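Local atomic coordinates of exonuclease (Laribacter hongkongensis, PDB entry 3SYY), a protein that digests double-stranded DNA with strict 5'-3' polarity as an alkaline exonuclease and holds magnesium ions at its metal site. Residues F9-G14 with V86-H91; A18-D23 with Q37-E42; C45-G50 with A189-E194. All coordinates share one frame; numbering follows the deposited sequence.

Interaction 1 (F9-G14 with V86-H91)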
loop_
_atom_site.group_PDB
_atom_site.type_symbol
_atom_site.label_atom_id
_atom_site.label_comp_id
_atom_site.label_asym_id
_atom_site.label_seq_id
_atom_site.Cartn_x
_atom_site.Cartn_y
_atom_site.Cartn_z
ATOM N N PHE A 9 -24.885 5.582 6.757
ATOM C CA PHE A 9 -23.823 5.814 7.731
ATOM C C PHE A 9 -24.395 6.022 9.128
ATOM O O PHE A 9 -23.926 5.425 10.089
ATOM C CB PHE A 9 -23.003 7.047 7.343
ATOM C CG PHE A 9 -22.162 6.872 6.101
ATOM C CD1 PHE A 9 -21.101 5.964 6.079
ATOM C CD2 PHE A 9 -22.403 7.653 4.966
ATOM C CE1 PHE A 9 -20.317 5.810 4.940
ATOM C CE2 PHE A 9 -21.619 7.503 3.805
ATOM C CZ PHE A 9 -20.567 6.582 3.797
ATOM N N ALA A 10 -25.422 6.858 9.236
ATOM C CA ALA A 10 -25.975 7.185 10.536
ATOM C C ALA A 10 -26.460 5.959 11.293
ATOM O O ALA A 10 -26.317 5.869 12.503
ATOM C CB ALA A 10 -27.094 8.219 10.420
ATOM N N ALA A 11 -27.045 5.013 10.576
ATOM C CA ALA A 11 -27.578 3.815 11.218
ATOM C C ALA A 11 -26.456 2.899 11.721
ATOM O O ALA A 11 -26.671 2.089 12.616
ATOM C CB ALA A 11 -28.488 3.062 10.236
ATOM N N ARG A 12 -25.261 3.047 11.147
ATOM C CA ARG A 12 -24.120 2.179 11.436
ATOM C C ARG A 12 -23.106 2.789 12.427
ATOM O O ARG A 12 -22.293 2.059 13.011
ATOM C CB ARG A 12 -23.432 1.819 10.112
ATOM C CG ARG A 12 -24.343 0.966 9.262
ATOM C CD ARG A 12 -23.841 0.646 7.841
ATOM N NE ARG A 12 -24.791 -0.293 7.192
ATOM C CZ ARG A 12 -26.049 0.019 6.836
ATOM N NH1 ARG A 12 -26.830 -0.893 6.264
ATOM N NH2 ARG A 12 -26.541 1.240 7.044
ATOM N N LEU A 13 -23.164 4.107 12.602
ATOM C CA LEU A 13 -22.188 4.844 13.447
ATOM C C LEU A 13 -22.028 4.280 14.864
ATOM O O LEU A 13 -23.000 4.095 15.579
ATOM C CB LEU A 13 -22.512 6.355 13.504
ATOM C CG LEU A 13 -21.443 7.222 14.220
ATOM C CD1 LEU A 13 -20.272 7.439 13.328
ATOM C CD2 LEU A 13 -22.056 8.585 14.633
ATOM N N GLY A 14 -20.801 3.946 15.251
ATOM C CA GLY A 14 -20.555 3.437 16.582
ATOM C C GLY A 14 -20.992 2.007 16.860
ATOM O O GLY A 14 -20.793 1.522 17.957
ATOM N N VAL A 86 -33.540 -4.646 2.587
ATOM C CA VAL A 86 -33.631 -4.282 3.982
ATOM C C VAL A 86 -32.383 -3.445 4.299
ATOM O O VAL A 86 -31.377 -3.525 3.589
ATOM C CB VAL A 86 -33.817 -5.559 4.870
ATOM C CG1 VAL A 86 -32.539 -6.326 5.080
ATOM C CG2 VAL A 86 -34.478 -5.249 6.199
ATOM N N GLY A 87 -32.465 -2.607 5.324
ATOM C CA GLY A 87 -31.329 -1.782 5.708
ATOM C C GLY A 87 -30.674 -2.451 6.891
ATOM O O GLY A 87 -30.528 -3.670 6.935
ATOM N N LEU A 88 -30.308 -1.665 7.890
ATOM C CA LEU A 88 -29.675 -2.231 9.063
ATOM C C LEU A 88 -30.718 -2.743 10.038
ATOM O O LEU A 88 -31.639 -2.032 10.394
ATOM C CB LEU A 88 -28.801 -1.173 9.728
ATOM C CG LEU A 88 -27.998 -1.813 10.849
ATOM C CD1 LEU A 88 -26.673 -2.328 10.289
ATOM C CD2 LEU A 88 -27.812 -0.794 11.925
ATOM N N ILE A 89 -30.567 -3.984 10.467
ATOM C CA ILE A 89 -31.456 -4.585 11.442
ATOM C C ILE A 89 -30.699 -4.695 12.750
ATOM O O ILE A 89 -29.683 -5.387 12.832
ATOM C CB ILE A 89 -31.856 -6.030 11.004
ATOM C CG1 ILE A 89 -32.441 -6.031 9.578
ATOM C CG2 ILE A 89 -32.820 -6.693 12.019
ATOM C CD1 ILE A 89 -33.695 -5.248 9.474
ATOM N N ASP A 90 -31.205 -4.041 13.790
ATOM C CA ASP A 90 -30.560 -4.136 15.103
ATOM C C ASP A 90 -30.735 -5.510 15.758
ATOM O O ASP A 90 -31.749 -6.201 15.547
ATOM C CB ASP A 90 -31.036 -2.962 15.985
ATOM C CG ASP A 90 -30.569 -1.618 15.437
ATOM O OD1 ASP A 90 -29.353 -1.435 15.155
ATOM O OD2 ASP A 90 -31.404 -0.738 15.240
ATOM N N HIS A 91 -29.742 -5.949 16.509
ATOM C CA HIS A 91 -29.866 -7.205 17.213
ATOM C C HIS A 91 -31.064 -7.042 18.160
ATOM O O HIS A 91 -31.296 -5.942 18.686
ATOM C CB HIS A 91 -28.592 -7.520 17.971
ATOM C CG HIS A 91 -28.628 -8.819 18.705
ATOM N ND1 HIS A 91 -28.053 -9.983 18.218
ATOM C CD2 HIS A 91 -29.169 -9.138 19.907
ATOM C CE1 HIS A 91 -28.240 -10.959 19.091
ATOM N NE2 HIS A 91 -28.899 -10.467 20.132
#
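One face of the Arg-12 guanidinium receives the aliphatic side chain of Leu-88, whose CB lies 3.8 Å above the plane and displaced toward the rim, while Gly-87 approaches the group obliquely through its carbonyl carbon. No hydrogen bond joins the two segments, and the example illustrates how an arginine can press its flat end on an apolar neighbour while spending its N-H groups on other partners. Arg-12 NH1 stands 4.0 Å from Leu-88 CB but is bonded to Ser-100 OG, and NH2 is held by the carbonyl of Trp-8, with the Trp-8 ring adding a cation-pi contact. The chain of Arg-12, extended from CG to NE, slides past Leu-88, the two side chains pointing in opposite directions, and CD1 of the leucine lies 4.2 Å from both CG and NE of the arginine. The other methyl turns to Ala-11: Leu-88 CD2 meets Ala-11 O at 3.2 Å and Ala-11 CB at 4.3 Å. With chi1 at -173°, the leucine swings CG away from the backbone N and sends its methyls toward Ala-11 and Arg-12. Ser-100 is a magnesium ligand, so the bond from Arg-12 probably helps to position it from the second shell. The contact lies at the surface, joining helix 7-12 to the loop that leads into strand 89-90, an outer strand paired antiparallel with strand 97-99.

Interaction 2 (A18-D23 with Q37-E42)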
loop_
_atom_site.group_PDB
_atom_site.type_symbol
_atom_site.label_atom_id
_atom_site.label_comp_id
_atom_site.label_asym_id
_atom_site.label_seq_id
_atom_site.Cartn_x
_atom_site.Cartn_y
_atom_site.Cartn_z
ATOM N N ALA A 18 -22.280 -6.884 11.427
ATOM C CA ALA A 18 -22.041 -8.280 11.067
ATOM C C ALA A 18 -20.759 -8.438 10.196
ATOM O O ALA A 18 -20.018 -9.387 10.352
ATOM C CB ALA A 18 -23.274 -8.828 10.274
ATOM N N SER A 19 -20.526 -7.495 9.302
ATOM C CA SER A 19 -19.370 -7.586 8.386
ATOM C C SER A 19 -18.025 -7.489 9.119
ATOM O O SER A 19 -16.981 -7.789 8.545
ATOM C CB SER A 19 -19.466 -6.510 7.316
ATOM O OG SER A 19 -19.571 -5.243 7.934
ATOM N N ARG A 20 -18.056 -7.106 10.402
ATOM C CA ARG A 20 -16.812 -6.933 11.148
ATOM C C ARG A 20 -16.710 -7.885 12.302
ATOM O O ARG A 20 -15.748 -7.844 13.097
ATOM C CB ARG A 20 -16.692 -5.482 11.666
ATOM C CG ARG A 20 -16.739 -4.407 10.553
ATOM C CD ARG A 20 -15.541 -4.536 9.575
ATOM N NE ARG A 20 -14.225 -4.289 10.192
ATOM C CZ ARG A 20 -13.717 -3.088 10.500
ATOM N NH1 ARG A 20 -14.362 -1.954 10.240
ATOM N NH2 ARG A 20 -12.506 -3.020 11.060
ATOM N N VAL A 21 -17.695 -8.778 12.433
ATOM C CA VAL A 21 -17.660 -9.696 13.568
ATOM C C VAL A 21 -16.401 -10.537 13.577
ATOM O O VAL A 21 -15.843 -10.839 14.649
ATOM C CB VAL A 21 -18.949 -10.556 13.665
ATOM C CG1 VAL A 21 -18.738 -11.706 14.603
ATOM C CG2 VAL A 21 -20.061 -9.708 14.180
ATOM N N ALA A 22 -15.913 -10.932 12.396
ATOM C CA ALA A 22 -14.683 -11.712 12.377
ATOM C C ALA A 22 -13.488 -10.944 13.026
ATOM O O ALA A 22 -12.637 -11.546 13.677
ATOM C CB ALA A 22 -14.319 -12.133 10.939
ATOM N N ASP A 23 -13.436 -9.633 12.839
ATOM C CA ASP A 23 -12.390 -8.821 13.493
ATOM C C ASP A 23 -12.544 -8.819 15.021
ATOM O O ASP A 23 -11.536 -8.841 15.754
ATOM C CB ASP A 23 -12.423 -7.424 12.941
ATOM C CG ASP A 23 -11.893 -7.374 11.514
ATOM O OD1 ASP A 23 -11.166 -8.309 11.143
ATOM O OD2 ASP A 23 -12.220 -6.432 10.789
ATOM N N GLN A 37 -8.410 -5.019 18.354
ATOM C CA GLN A 37 -8.049 -3.693 18.872
ATOM C C GLN A 37 -8.182 -2.566 17.876
ATOM O O GLN A 37 -8.615 -1.461 18.231
ATOM C CB GLN A 37 -6.661 -3.752 19.551
ATOM C CG GLN A 37 -6.704 -4.767 20.763
ATOM C CD GLN A 37 -8.069 -4.716 21.617
ATOM O OE1 GLN A 37 -8.454 -3.632 22.166
ATOM N NE2 GLN A 37 -8.789 -5.898 21.727
ATOM N N ASN A 38 -7.827 -2.809 16.605
ATOM C CA ASN A 38 -7.999 -1.754 15.584
ATOM C C ASN A 38 -9.464 -1.413 15.337
ATOM O O ASN A 38 -9.809 -0.259 15.159
ATOM C CB ASN A 38 -7.325 -2.155 14.242
ATOM C CG ASN A 38 -5.816 -2.234 14.360
ATOM O OD1 ASN A 38 -5.225 -1.558 15.203
ATOM N ND2 ASN A 38 -5.186 -3.078 13.540
ATOM N N TYR A 39 -10.336 -2.424 15.328
ATOM C CA TYR A 39 -11.779 -2.151 15.182
ATOM C C TYR A 39 -12.293 -1.403 16.413
ATOM O O TYR A 39 -13.057 -0.484 16.292
ATOM C CB TYR A 39 -12.539 -3.487 15.031
ATOM C CG TYR A 39 -13.994 -3.353 14.653
ATOM C CD1 TYR A 39 -14.418 -2.353 13.789
ATOM C CD2 TYR A 39 -14.943 -4.254 15.148
ATOM C CE1 TYR A 39 -15.771 -2.248 13.425
ATOM C CE2 TYR A 39 -16.271 -4.149 14.787
ATOM C CZ TYR A 39 -16.684 -3.180 13.953
ATOM O OH TYR A 39 -18.013 -3.090 13.614
ATOM N N MET A 40 -11.874 -1.842 17.593
ATOM C CA MET A 40 -12.278 -1.156 18.846
ATOM C C MET A 40 -11.938 0.351 18.757
ATOM O O MET A 40 -12.792 1.205 18.995
ATOM C CB MET A 40 -11.605 -1.879 19.993
ATOM C CG MET A 40 -11.440 -1.077 21.234
ATOM S SD MET A 40 -12.740 -1.462 22.337
ATOM C CE MET A 40 -12.494 -3.206 22.643
ATOM N N ALA A 41 -10.710 0.671 18.301
ATOM C CA ALA A 41 -10.270 2.054 18.133
ATOM C C ALA A 41 -11.155 2.769 17.123
ATOM O O ALA A 41 -11.568 3.922 17.325
ATOM C CB ALA A 41 -8.765 2.098 17.721
ATOM N N GLU A 42 -11.515 2.084 16.031
ATOM C CA GLU A 42 -12.376 2.696 15.050
ATOM C C GLU A 42 -13.733 3.078 15.656
ATOM O O GLU A 42 -14.281 4.154 15.367
ATOM C CB GLU A 42 -12.703 1.689 13.913
ATOM C CG GLU A 42 -11.855 1.712 12.688
ATOM C CD GLU A 42 -12.287 0.574 11.740
ATOM O OE1 GLU A 42 -11.552 -0.420 11.664
ATOM O OE2 GLU A 42 -13.379 0.692 11.164
#
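An ion pair between Arg-20 and Glu-42 supplies the polar part of this contact, a clear case of an end-on, two-nitrogen grip of a guanidinium on a carboxylate. NH1 of Arg-20 donates to OE2 of Glu-42 at 3.0 Å, and NH2 donates to OE1 at 2.8 Å; both bonds are nearly straight. The oxygens lie in the guanidinium plane and are met on their syn sides, the nitrogens standing somewhat out of the carboxylate plane, and the two flat groups are turned only 24° apart. Within its own segment Arg-20 also gives NE to the anti lone pair of Asp-23 OD2 at 3.0 Å, so that two acids at the edge of the guanidinium hold it against rotation and probably balance its charge.

Face contacts make the other half: Tyr-39 lies against one face of the guanidinium, its CD1 3.2 Å above the plane and toward the rim, with ring and guanidinium inclined by 41°. Bends at chi2 and chi3 fold the arginine along the ring, and its CB sits over the same aromatic group, 3.2 Å from CZ of Tyr-39. The phenol oxygen is hydrogen-bonded to the backbone N of Thr-17.

The network joins helix 34-49 to segment 18-23, with Asp-23 on helix 21-25, while Val-21 packs on helices 132-145 and 174-205 and on strand 97-99.

Interaction 3 (C45-G50 with A189-E194)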
loop_
_atom_site.group_PDB
_atom_site.type_symbol
_atom_site.label_atom_id
_atom_site.label_comp_id
_atom_site.label_asym_id
_atom_site.label_seq_id
_atom_site.Cartn_x
_atom_site.Cartn_y
_atom_site.Cartn_z
ATOM N N CYS A 45 -13.496 6.085 18.192
ATOM C CA CYS A 45 -13.424 7.358 17.513
ATOM C C CYS A 45 -14.770 7.752 16.870
ATOM O O CYS A 45 -15.125 8.914 16.843
ATOM C CB CYS A 45 -12.247 7.403 16.494
ATOM S SG CYS A 45 -10.657 7.053 17.311
ATOM N N GLN A 46 -15.509 6.786 16.304
ATOM C CA GLN A 46 -16.825 7.110 15.761
ATOM C C GLN A 46 -17.773 7.650 16.845
ATOM O O GLN A 46 -18.438 8.623 16.632
ATOM C CB GLN A 46 -17.469 5.865 15.105
ATOM C CG GLN A 46 -16.811 5.512 13.760
ATOM C CD GLN A 46 -17.440 4.282 13.062
ATOM O OE1 GLN A 46 -18.525 3.842 13.403
ATOM N NE2 GLN A 46 -16.705 3.709 12.131
ATOM N N ARG A 47 -17.812 6.992 17.986
ATOM C CA ARG A 47 -18.723 7.392 19.064
ATOM C C ARG A 47 -18.320 8.751 19.641
ATOM O O ARG A 47 -19.171 9.588 19.877
ATOM C CB ARG A 47 -18.778 6.327 20.135
ATOM C CG ARG A 47 -19.597 5.132 19.664
ATOM C CD ARG A 47 -19.771 4.141 20.801
ATOM N NE ARG A 47 -20.412 2.893 20.368
ATOM C CZ ARG A 47 -21.164 2.127 21.152
ATOM N NH1 ARG A 47 -21.385 2.464 22.433
ATOM N NH2 ARG A 47 -21.665 0.992 20.669
ATOM N N LEU A 48 -17.027 8.979 19.816
ATOM C CA LEU A 48 -16.535 10.255 20.371
ATOM C C LEU A 48 -16.664 11.421 19.430
ATOM O O LEU A 48 -17.107 12.519 19.852
ATOM C CB LEU A 48 -15.067 10.108 20.814
ATOM C CG LEU A 48 -14.876 9.338 22.108
ATOM C CD1 LEU A 48 -13.354 9.088 22.338
ATOM C CD2 LEU A 48 -15.560 10.105 23.327
ATOM N N THR A 49 -16.309 11.211 18.152
ATOM C CA THR A 49 -16.332 12.303 17.166
ATOM C C THR A 49 -17.680 12.482 16.468
ATOM O O THR A 49 -17.977 13.561 15.887
ATOM C CB THR A 49 -15.304 12.075 16.040
ATOM O OG1 THR A 49 -15.679 10.895 15.291
ATOM C CG2 THR A 49 -13.925 11.906 16.616
ATOM N N GLY A 50 -18.510 11.443 16.520
ATOM C CA GLY A 50 -19.783 11.511 15.824
ATOM C C GLY A 50 -19.697 11.393 14.309
ATOM O O GLY A 50 -20.680 11.622 13.640
ATOM N N ALA A 189 -18.791 -4.114 25.843
ATOM C CA ALA A 189 -18.623 -3.674 27.252
ATOM C C ALA A 189 -17.324 -2.869 27.380
ATOM O O ALA A 189 -17.327 -1.797 28.009
ATOM C CB ALA A 189 -18.623 -4.902 28.196
ATOM N N GLU A 190 -16.255 -3.354 26.743
ATOM C CA GLU A 190 -14.944 -2.713 26.755
ATOM C C GLU A 190 -14.956 -1.411 26.030
ATOM O O GLU A 190 -14.401 -0.421 26.534
ATOM C CB GLU A 190 -13.844 -3.586 26.170
ATOM C CG GLU A 190 -13.575 -4.852 26.953
ATOM C CD GLU A 190 -12.756 -5.841 26.109
ATOM O OE1 GLU A 190 -13.007 -7.059 26.193
ATOM O OE2 GLU A 190 -11.895 -5.390 25.333
ATOM N N LEU A 191 -15.600 -1.400 24.864
ATOM C CA LEU A 191 -15.834 -0.171 24.102
ATOM C C LEU A 191 -16.549 0.928 24.904
ATOM O O LEU A 191 -16.090 2.089 24.959
ATOM C CB LEU A 191 -16.589 -0.509 22.798
ATOM C CG LEU A 191 -17.184 0.586 21.948
ATOM C CD1 LEU A 191 -16.065 1.460 21.482
ATOM C CD2 LEU A 191 -17.814 -0.080 20.686
ATOM N N GLU A 192 -17.675 0.593 25.512
ATOM C CA GLU A 192 -18.416 1.574 26.283
ATOM C C GLU A 192 -17.667 2.078 27.548
ATOM O O GLU A 192 -17.676 3.291 27.858
ATOM C CB GLU A 192 -19.767 1.013 26.610
ATOM C CG GLU A 192 -20.635 1.132 25.400
ATOM C CD GLU A 192 -21.856 0.280 25.500
ATOM O OE1 GLU A 192 -22.750 0.502 24.660
ATOM O OE2 GLU A 192 -21.932 -0.593 26.400
ATOM N N ALA A 193 -16.979 1.161 28.219
ATOM C CA ALA A 193 -16.137 1.520 29.358
ATOM C C ALA A 193 -14.999 2.424 28.936
ATOM O O ALA A 193 -14.646 3.369 29.649
ATOM C CB ALA A 193 -15.574 0.276 30.023
ATOM N N GLU A 194 -14.391 2.127 27.787
ATOM C CA GLU A 194 -13.296 2.955 27.359
ATOM C C GLU A 194 -13.735 4.392 27.101
ATOM O O GLU A 194 -13.029 5.334 27.482
ATOM C CB GLU A 194 -12.522 2.325 26.220
ATOM C CG GLU A 194 -11.441 3.197 25.745
ATOM C CD GLU A 194 -10.072 2.514 25.771
ATOM O OE1 GLU A 194 -9.972 1.283 25.941
ATOM O OE2 GLU A 194 -9.097 3.246 25.608
HETATM O O HOH W 1 -23.642 -0.179 22.358
#
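The backbones of Arg-47 and Glu-192 keep well apart, with 9.3 Å between their CA atoms, the nearest such pair of the two helical segments, so long side chains must bridge the distance. Arg-47 does most of this work. Its chain is extended from CG to NE, reaching over Leu-191, whose CD2 methyl lies 3.7 Å above one face of the guanidinium and toward its rim. At the edge, in a salt bridge, the N-H of Arg-47 NH1 points at the anti lone pair of Glu-192 OE1 over a long 3.3 Å, at an N-H...O angle of 165°. The carboxylate and guanidinium planes are inclined by 60°, and a single oxygen takes the load: water 1 donates to the same Glu-192 OE1 at 2.6 Å and accepts from Arg-47 NH2 at 2.9 Å, closing a small ring around the ion pair. The remaining nitrogen, NE, is taken by the carbonyl of Gly-14, so the guanidinium is held from several directions. Near the helix end, Thr-49 OG1 returns to Cys-45 O at 2.6 Å, doubling the backbone bond to that oxygen from the opposite face of its plane. The contact joins the C-terminal part of helix 34-49 to the long helix 174-205; Leu-191 also packs on Leu-43 and Ile-44, while Glu-194 pairs with Lys-126 of the second subunit.

From the N terminus, the chain passes helix 7-12, the first half of interaction 1, then enters 18-23, which interaction 2 soon joins to 37-42, closing a short loop of 13 residues. Helix 34-49 continues to 45-50, where interaction 3 opens, and interaction 1 closes only at 86-91, so interaction 2 is nested inside its loop. Interaction 3 closes last, at 189-194, and crosses interaction 1. Gly-14 meets Arg-47 and Gln-46 through probable hydrogen bonds, joining interactions 1 and 3, while Met-40 packs on Glu-190 and Leu-191 between interactions 2 and 3. Together they tie helix 7-12 to the loop before strand 89-90, segment 18-23 to helix 34-49, and helix 34-49 to helix 174-205.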